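Local coordinates for protein Phospholipase/Carboxylesterase (PDB 4H0C) that probably hydrolyses carboxylic esters, and perhaps the thioester bonds of palmitoylated proteins, at residues A[111-119]-A[128-136]; A[143-151]-A[175-183]. One frame throughout, in Å; residues are numbered along the deposited sequence.

Contact 1: residues A[111-119]-A[128-136]; sequences ACLTLEYTT and IIAFTGGLI
Leu115 of helix 111-119 is wedged between strand 128-131 and the loop that follows it: its CG lies 3.7 Å from Ala130 CB, while its CD1 branch reaches CA of Gly134. Thr118 meets Ile128 tip to tip, with Thr118 CB 3.7 Å from Ile128 CD1; the side chains of Thr114 and Ile128 slide past each other in opposite directions, touching through their CG2 methyls. Ala111 CB sits against Phe131 O and Gly133 CA; a side chain at Gly133 would collide with Ala111. The N-to-C directions of helix 111-119 and strand 128-131 are 143° apart, roughly antiparallel.

Beyond the strand, Leu135 CD2 lies 3.6 Å from Thr119 OG1, the side chains crossing at about a right angle. Glu116, its CG turned anti to the backbone N (chi1 -170°), brings OE1 within 3.0 Å of Ile136 N, which meets it from above the carboxylate plane. Glu116 CB lies 3.7 Å from Ile136 CD1 where the two side chains cross, and Glu116 OE2 forms a salt bridge with Arg120. Gly134 N donates to Cys112 SG over 3.5 Å, nearly straight (171°). Apolar packing thus runs through strand and loop alike; the loop adds two N-H bonds, one to a buried carboxylate whose charge Arg120 probably tempers.

Contact 2: residues A[143-151]-A[175-183]; sequences GNYKGDFKQ and TILEDMNAA
A Schellman motif closes helix 167-179, and the loop 143-151 is bound to that helix end: Phe149 N donates to Met180 O over 2.8 Å, at an N-H...O angle of 177°, and Gln151 N to Asn181 O over 2.9 Å. The motif itself is defined by Ala182 N bonding to Leu177 O and Asn181 N to Glu178 O, with Asn181, at positive phi, as the C-prime residue.

Asp148 ties its own turn to this cap. With CG anti to the backbone N (chi1 -169°), its OD1 accepts Lys150 N from the anti side, which makes an Asx turn, and takes Asn181 ND2 at 3.0 Å on its syn lone pair. OD1 lies in the amide plane of Asn181, although the carboxylate and amide planes are 58° apart. With an alanine in place of Asp148 both bonds to OD1 go, which is likely to leave Lys150 N without this acceptor and the Asn181 amide freer to turn.

Phe149 packs beside the cap, its CD2 3.8 Å from Ala182 CB and its CE2 3.8 Å from Leu177 CD2. Selenomethionine Met180, bent at its third torsion, sets SE 3.8 Å from Tyr145 CB and CE against the Lys146 carbonyl. Tyr145 CD2 also meets Ile176 CG2, the two side chains crossing at about a right angle. The Schellman motif is a standard C-terminal helix cap, here turning the chain into edge strand 183-190 of the alpha/beta sheet.

In the fold
Contact 1 is wholly buried, its centre about 4 Å from that of the chain, whereas contact 2 lies about 15 Å out and is only partly buried. Contact 1 joins helix 109-120 to strand 127-131, just after a probable nucleophile elbow; contact 2 joins a loop to the end of helix 167-179. They share no helix or strand, but both use the connection between strands 127-131 and 153-160, and they touch: Tyr145 OH probably hydrogen-bonds Glu116 OE1 (2.7 Å). Across contact 1 both hydrogen bonds run from backbone N-H to side chain; two of the three across contact 2 are backbone to backbone, the third side chain to side chain, beside apolar packing of Phe149 and Met180.

Contact 1: residues A[111-119]-A[128-136]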
loop_
_atom_site.group_PDB
_atom_site.type_symbol
_atom_site.label_atom_id
_atom_site.label_comp_id
_atom_site.label_asym_id
_atom_site.label_seq_id
_atom_site.Cartn_x
_atom_site.Cartn_y
_atom_site.Cartn_z
ATOM N N ALA A 111 3.040 -2.442 2.118
ATOM C CA ALA A 111 2.847 -2.636 0.654
ATOM C C ALA A 111 1.793 -3.724 0.415
ATOM O O ALA A 111 0.949 -3.586 -0.454
ATOM C CB ALA A 111 4.160 -3.008 -0.016
ATOM N N CYS A 112 1.843 -4.802 1.203
ATOM C CA CYS A 112 0.838 -5.854 1.097
ATOM C C CYS A 112 -0.552 -5.300 1.402
ATOM O O CYS A 112 -1.508 -5.584 0.684
ATOM C CB CYS A 112 1.156 -6.992 2.066
ATOM S SG CYS A 112 2.730 -7.769 1.694
ATOM N N LEU A 113 -0.659 -4.530 2.480
ATOM C CA LEU A 113 -1.924 -3.903 2.842
ATOM C C LEU A 113 -2.397 -2.929 1.747
ATOM O O LEU A 113 -3.603 -2.871 1.427
ATOM C CB LEU A 113 -1.806 -3.192 4.181
ATOM C CG LEU A 113 -3.110 -2.554 4.688
ATOM C CD1 LEU A 113 -4.267 -3.551 4.832
ATOM C CD2 LEU A 113 -2.836 -1.841 6.015
ATOM N N THR A 114 -1.451 -2.182 1.172
ATOM C CA THR A 114 -1.748 -1.259 0.085
ATOM C C THR A 114 -2.384 -2.016 -1.085
ATOM O O THR A 114 -3.413 -1.590 -1.614
ATOM C CB THR A 114 -0.480 -0.529 -0.417
ATOM O OG1 THR A 114 -0.019 0.389 0.578
ATOM C CG2 THR A 114 -0.761 0.208 -1.740
ATOM N N LEU A 115 -1.742 -3.109 -1.507
ATOM C CA LEU A 115 -2.220 -3.886 -2.662
ATOM C C LEU A 115 -3.566 -4.528 -2.339
ATOM O O LEU A 115 -4.472 -4.514 -3.165
ATOM C CB LEU A 115 -1.215 -4.960 -3.042
ATOM C CG LEU A 115 0.051 -4.388 -3.692
ATOM C CD1 LEU A 115 1.038 -5.526 -3.842
ATOM C CD2 LEU A 115 -0.238 -3.740 -5.061
ATOM N N GLU A 116 -3.704 -5.065 -1.126
ATOM C CA GLU A 116 -4.928 -5.765 -0.749
ATOM C C GLU A 116 -6.093 -4.788 -0.693
ATOM O O GLU A 116 -7.177 -5.073 -1.210
ATOM C CB GLU A 116 -4.755 -6.496 0.591
ATOM C CG GLU A 116 -5.894 -7.453 0.965
ATOM C CD GLU A 116 -6.103 -8.615 -0.007
ATOM O OE1 GLU A 116 -5.138 -9.016 -0.721
ATOM O OE2 GLU A 116 -7.245 -9.149 -0.024
ATOM N N TYR A 117 -5.865 -3.607 -0.118
ATOM C CA TYR A 117 -6.935 -2.622 -0.055
ATOM C C TYR A 117 -7.358 -2.120 -1.433
ATOM O O TYR A 117 -8.551 -2.068 -1.757
ATOM C CB TYR A 117 -6.582 -1.411 0.839
ATOM C CG TYR A 117 -7.670 -0.367 0.745
ATOM C CD1 TYR A 117 -8.821 -0.488 1.519
ATOM C CD2 TYR A 117 -7.609 0.679 -0.194
ATOM C CE1 TYR A 117 -9.858 0.435 1.408
ATOM C CE2 TYR A 117 -8.640 1.604 -0.305
ATOM C CZ TYR A 117 -9.763 1.470 0.485
ATOM O OH TYR A 117 -10.800 2.364 0.386
ATOM N N THR A 118 -6.375 -1.735 -2.231
ATOM C CA THR A 118 -6.692 -1.118 -3.513
ATOM C C THR A 118 -7.319 -2.124 -4.483
ATOM O O THR A 118 -8.105 -1.735 -5.300
ATOM C CB THR A 118 -5.503 -0.397 -4.153
ATOM O OG1 THR A 118 -4.415 -1.306 -4.252
ATOM C CG2 THR A 118 -5.082 0.803 -3.287
ATOM N N THR A 119 -6.952 -3.402 -4.378
ATOM C CA THR A 119 -7.449 -4.447 -5.275
ATOM C C THR A 119 -8.854 -4.935 -4.844
ATOM O O THR A 119 -9.692 -5.323 -5.683
ATOM C CB THR A 119 -6.395 -5.555 -5.417
ATOM O OG1 THR A 119 -5.143 -4.932 -5.760
ATOM C CG2 THR A 119 -6.754 -6.532 -6.552
ATOM N N ILE A 128 -0.332 3.908 -7.353
ATOM C CA ILE A 128 -0.161 2.977 -6.246
ATOM C C ILE A 128 1.281 2.499 -6.236
ATOM O O ILE A 128 1.788 2.035 -7.250
ATOM C CB ILE A 128 -1.137 1.775 -6.387
ATOM C CG1 ILE A 128 -2.593 2.275 -6.321
ATOM C CG2 ILE A 128 -0.868 0.750 -5.296
ATOM C CD1 ILE A 128 -3.644 1.277 -6.817
ATOM N N ILE A 129 1.950 2.650 -5.095
ATOM C CA ILE A 129 3.358 2.267 -4.963
ATOM C C ILE A 129 3.492 1.192 -3.894
ATOM O O ILE A 129 3.217 1.432 -2.705
ATOM C CB ILE A 129 4.196 3.496 -4.576
ATOM C CG1 ILE A 129 4.032 4.620 -5.610
ATOM C CG2 ILE A 129 5.648 3.088 -4.417
ATOM C CD1 ILE A 129 4.283 5.993 -5.006
ATOM N N ALA A 130 3.882 -0.010 -4.311
ATOM C CA ALA A 130 4.015 -1.144 -3.403
ATOM C C ALA A 130 5.456 -1.615 -3.359
ATOM O O ALA A 130 5.885 -2.474 -4.160
ATOM C CB ALA A 130 3.079 -2.273 -3.818
ATOM N N PHE A 131 6.233 -1.018 -2.451
ATOM C CA PHE A 131 7.641 -1.406 -2.272
ATOM C C PHE A 131 7.699 -2.722 -1.511
ATOM O O PHE A 131 7.441 -2.761 -0.306
ATOM C CB PHE A 131 8.435 -0.359 -1.471
ATOM C CG PHE A 131 8.575 0.987 -2.142
ATOM C CD1 PHE A 131 9.224 1.125 -3.369
ATOM C CD2 PHE A 131 8.104 2.145 -1.497
ATOM C CE1 PHE A 131 9.380 2.382 -3.951
ATOM C CE2 PHE A 131 8.266 3.396 -2.067
ATOM C CZ PHE A 131 8.899 3.521 -3.307
ATOM N N THR A 132 8.079 -3.788 -2.216
ATOM C CA THR A 132 8.247 -5.138 -1.634
ATOM C C THR A 132 6.987 -5.665 -0.950
ATOM O O THR A 132 6.925 -5.831 0.286
ATOM C CB THR A 132 9.466 -5.214 -0.713
ATOM O OG1 THR A 132 10.580 -4.604 -1.385
ATOM C CG2 THR A 132 9.831 -6.710 -0.374
ATOM N N GLY A 133 5.972 -5.924 -1.758
ATOM C CA GLY A 133 4.738 -6.476 -1.238
ATOM C C GLY A 133 3.982 -7.270 -2.287
ATOM O O GLY A 133 4.300 -7.228 -3.482
ATOM N N GLY A 134 2.971 -7.987 -1.819
ATOM C CA GLY A 134 2.081 -8.762 -2.673
ATOM C C GLY A 134 0.684 -8.840 -2.073
ATOM O O GLY A 134 0.455 -8.466 -0.913
ATOM N N LEU A 135 -0.252 -9.360 -2.859
ATOM C CA LEU A 135 -1.608 -9.586 -2.367
ATOM C C LEU A 135 -1.590 -10.652 -1.245
ATOM O O LEU A 135 -0.694 -11.488 -1.190
ATOM C CB LEU A 135 -2.509 -9.998 -3.518
ATOM C CG LEU A 135 -2.824 -8.919 -4.585
ATOM C CD1 LEU A 135 -3.509 -9.597 -5.763
ATOM C CD2 LEU A 135 -3.660 -7.761 -4.043
ATOM N N ILE A 136 -2.591 -10.614 -0.376
ATOM C CA ILE A 136 -2.518 -11.273 0.930
ATOM C C ILE A 136 -3.251 -12.614 0.946
ATOM O O ILE A 136 -4.347 -12.717 0.413
ATOM C CB ILE A 136 -3.064 -10.317 2.044
ATOM C CG1 ILE A 136 -2.135 -9.092 2.228
ATOM C CG2 ILE A 136 -3.267 -11.040 3.374
ATOM C CD1 ILE A 136 -2.662 -8.032 3.178
#

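Contact 2: residues A[143-151]-A[175-183]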
loop_
_atom_site.group_PDB
_atom_site.type_symbol
_atom_site.label_atom_id
_atom_site.label_comp_id
_atom_site.label_asym_id
_atom_site.label_seq_id
_atom_site.Cartn_x
_atom_site.Cartn_y
_atom_site.Cartn_z
ATOM N N GLY A 143 -12.251 -13.832 -5.373
ATOM C CA GLY A 143 -13.606 -13.347 -5.185
ATOM C C GLY A 143 -13.714 -12.072 -4.372
ATOM O O GLY A 143 -14.763 -11.406 -4.415
ATOM N N ASN A 144 -12.642 -11.730 -3.641
ATOM C CA ASN A 144 -12.555 -10.474 -2.886
ATOM C C ASN A 144 -12.193 -9.247 -3.716
ATOM O O ASN A 144 -12.337 -8.103 -3.241
ATOM C CB ASN A 144 -11.548 -10.613 -1.748
ATOM C CG ASN A 144 -12.018 -11.572 -0.669
ATOM O OD1 ASN A 144 -13.223 -11.834 -0.500
ATOM N ND2 ASN A 144 -11.077 -12.097 0.069
ATOM N N TYR A 145 -11.738 -9.476 -4.949
ATOM C CA TYR A 145 -11.180 -8.399 -5.746
ATOM C C TYR A 145 -12.209 -7.874 -6.715
ATOM O O TYR A 145 -12.726 -8.628 -7.556
ATOM C CB TYR A 145 -9.905 -8.847 -6.449
ATOM C CG TYR A 145 -8.830 -9.295 -5.490
ATOM C CD1 TYR A 145 -8.584 -8.582 -4.299
ATOM C CD2 TYR A 145 -8.082 -10.467 -5.732
ATOM C CE1 TYR A 145 -7.617 -8.999 -3.398
ATOM C CE2 TYR A 145 -7.101 -10.872 -4.844
ATOM C CZ TYR A 145 -6.876 -10.146 -3.681
ATOM O OH TYR A 145 -5.902 -10.583 -2.818
ATOM N N LYS A 146 -12.553 -6.600 -6.553
ATOM C CA LYS A 146 -13.640 -6.001 -7.334
ATOM C C LYS A 146 -13.259 -4.622 -7.816
ATOM O O LYS A 146 -12.524 -3.901 -7.137
ATOM C CB LYS A 146 -14.959 -5.898 -6.533
ATOM C CG LYS A 146 -15.469 -7.203 -5.954
ATOM C CD LYS A 146 -16.142 -8.053 -7.010
ATOM C CE LYS A 146 -16.661 -9.339 -6.384
ATOM N NZ LYS A 146 -17.205 -10.203 -7.452
ATOM N N GLY A 147 -13.780 -4.249 -8.980
ATOM C CA GLY A 147 -13.561 -2.920 -9.504
ATOM C C GLY A 147 -12.759 -2.933 -10.792
ATOM O O GLY A 147 -12.514 -3.991 -11.383
ATOM N N ASP A 148 -12.389 -1.742 -11.262
ATOM C CA ASP A 148 -11.519 -1.622 -12.440
ATOM C C ASP A 148 -10.566 -0.468 -12.193
ATOM O O ASP A 148 -11.000 0.606 -11.784
ATOM C CB ASP A 148 -12.342 -1.374 -13.715
ATOM C CG ASP A 148 -11.496 -1.524 -14.988
ATOM O OD1 ASP A 148 -10.760 -0.575 -15.361
ATOM O OD2 ASP A 148 -11.563 -2.599 -15.623
ATOM N N PHE A 149 -9.272 -0.683 -12.386
ATOM C CA PHE A 149 -8.317 0.378 -12.092
ATOM C C PHE A 149 -8.302 1.553 -13.103
ATOM O O PHE A 149 -7.707 2.603 -12.829
ATOM C CB PHE A 149 -6.914 -0.198 -11.910
ATOM C CG PHE A 149 -6.706 -0.867 -10.585
ATOM C CD1 PHE A 149 -6.599 -0.118 -9.414
ATOM C CD2 PHE A 149 -6.572 -2.247 -10.511
ATOM C CE1 PHE A 149 -6.354 -0.742 -8.194
ATOM C CE2 PHE A 149 -6.339 -2.887 -9.296
ATOM C CZ PHE A 149 -6.226 -2.138 -8.133
ATOM N N LYS A 150 -8.953 1.372 -14.248
ATOM C CA LYS A 150 -9.032 2.420 -15.265
ATOM C C LYS A 150 -7.631 2.958 -15.583
ATOM O O LYS A 150 -7.435 4.165 -15.716
ATOM C CB LYS A 150 -9.959 3.558 -14.801
ATOM C CG LYS A 150 -11.365 3.119 -14.387
ATOM C CD LYS A 150 -12.259 2.889 -15.599
ATOM C CE LYS A 150 -13.737 3.162 -15.283
ATOM N NZ LYS A 150 -14.353 2.172 -14.359
ATOM N N GLN A 151 -6.657 2.051 -15.673
ATOM C CA GLN A 151 -5.293 2.385 -16.094
ATOM C C GLN A 151 -4.470 3.059 -14.989
ATOM O O GLN A 151 -3.396 3.603 -15.279
ATOM C CB GLN A 151 -5.263 3.224 -17.406
ATOM C CG GLN A 151 -6.122 2.607 -18.494
ATOM C CD GLN A 151 -6.023 3.295 -19.826
ATOM O OE1 GLN A 151 -5.276 4.274 -20.009
ATOM N NE2 GLN A 151 -6.754 2.763 -20.788
ATOM N N THR A 175 -0.315 -10.291 -12.239
ATOM C CA THR A 175 -1.306 -10.887 -13.134
ATOM C C THR A 175 -2.721 -10.421 -12.777
ATOM O O THR A 175 -3.494 -10.027 -13.656
ATOM C CB THR A 175 -1.197 -12.416 -13.169
ATOM O OG1 THR A 175 0.106 -12.760 -13.651
ATOM C CG2 THR A 175 -2.240 -12.998 -14.101
ATOM N N ILE A 176 -3.030 -10.406 -11.485
ATOM C CA ILE A 176 -4.362 -9.982 -11.032
ATOM C C ILE A 176 -4.559 -8.488 -11.290
ATOM O O ILE A 176 -5.622 -8.063 -11.792
ATOM C CB ILE A 176 -4.562 -10.326 -9.541
ATOM C CG1 ILE A 176 -4.757 -11.841 -9.386
ATOM C CG2 ILE A 176 -5.775 -9.595 -8.985
ATOM C CD1 ILE A 176 -4.573 -12.379 -7.983
ATOM N N LEU A 177 -3.558 -7.688 -10.936
ATOM C CA LEU A 177 -3.617 -6.222 -11.178
ATOM C C LEU A 177 -3.805 -5.907 -12.655
ATOM O O LEU A 177 -4.629 -5.044 -13.027
ATOM C CB LEU A 177 -2.333 -5.532 -10.673
ATOM C CG LEU A 177 -2.129 -5.489 -9.152
ATOM C CD1 LEU A 177 -0.671 -5.224 -8.811
ATOM C CD2 LEU A 177 -3.000 -4.420 -8.530
ATOM N N GLU A 178 -3.075 -6.621 -13.508
ATOM C CA GLU A 178 -3.210 -6.403 -14.963
ATOM C C GLU A 178 -4.591 -6.801 -15.478
ATOM O O GLU A 178 -5.214 -6.052 -16.237
ATOM C CB GLU A 178 -2.097 -7.110 -15.726
ATOM C CG GLU A 178 -0.754 -6.394 -15.562
ATOM C CD GLU A 178 0.369 -6.997 -16.385
ATOM O OE1 GLU A 178 0.331 -8.211 -16.663
ATOM O OE2 GLU A 178 1.300 -6.237 -16.754
ATOM N N ASP A 179 -5.103 -7.931 -14.999
ATOM C CA ASP A 179 -6.482 -8.344 -15.315
ATOM C C ASP A 179 -7.539 -7.318 -14.916
ATOM O O ASP A 179 -8.568 -7.180 -15.589
ATOM C CB ASP A 179 -6.787 -9.729 -14.725
ATOM C CG ASP A 179 -6.194 -10.857 -15.562
ATOM O OD1 ASP A 179 -5.753 -10.608 -16.723
ATOM O OD2 ASP A 179 -6.162 -11.997 -15.056
HETATM N N MSE A 180 -7.266 -6.575 -13.844
HETATM C CA MSE A 180 -8.184 -5.547 -13.370
HETATM C C MSE A 180 -7.863 -4.177 -13.934
HETATM O O MSE A 180 -8.365 -3.159 -13.448
HETATM C CB MSE A 180 -8.219 -5.553 -11.856
HETATM C CG MSE A 180 -8.740 -6.886 -11.329
HETATM SE SE MSE A 180 -8.698 -6.847 -9.455
HETATM C CE MSE A 180 -10.154 -5.539 -9.202
ATOM N N ASN A 181 -7.041 -4.166 -14.989
ATOM C CA ASN A 181 -6.813 -2.965 -15.795
ATOM C C ASN A 181 -5.940 -1.906 -15.122
ATOM O O ASN A 181 -6.013 -0.734 -15.478
ATOM C CB ASN A 181 -8.135 -2.347 -16.319
ATOM C CG ASN A 181 -7.922 -1.371 -17.490
ATOM O OD1 ASN A 181 -6.973 -1.509 -18.297
ATOM N ND2 ASN A 181 -8.809 -0.391 -17.594
ATOM N N ALA A 182 -5.084 -2.307 -14.186
ATOM C CA ALA A 182 -4.019 -1.402 -13.749
ATOM C C ALA A 182 -2.975 -1.273 -14.865
ATOM O O ALA A 182 -2.823 -2.186 -15.696
ATOM C CB ALA A 182 -3.377 -1.926 -12.471
ATOM N N ALA A 183 -2.253 -0.151 -14.877
ATOM C CA ALA A 183 -1.035 -0.006 -15.724
ATOM C C ALA A 183 0.172 -0.377 -14.850
ATOM O O ALA A 183 0.675 0.447 -14.088
ATOM C CB ALA A 183 -0.931 1.422 -16.288
#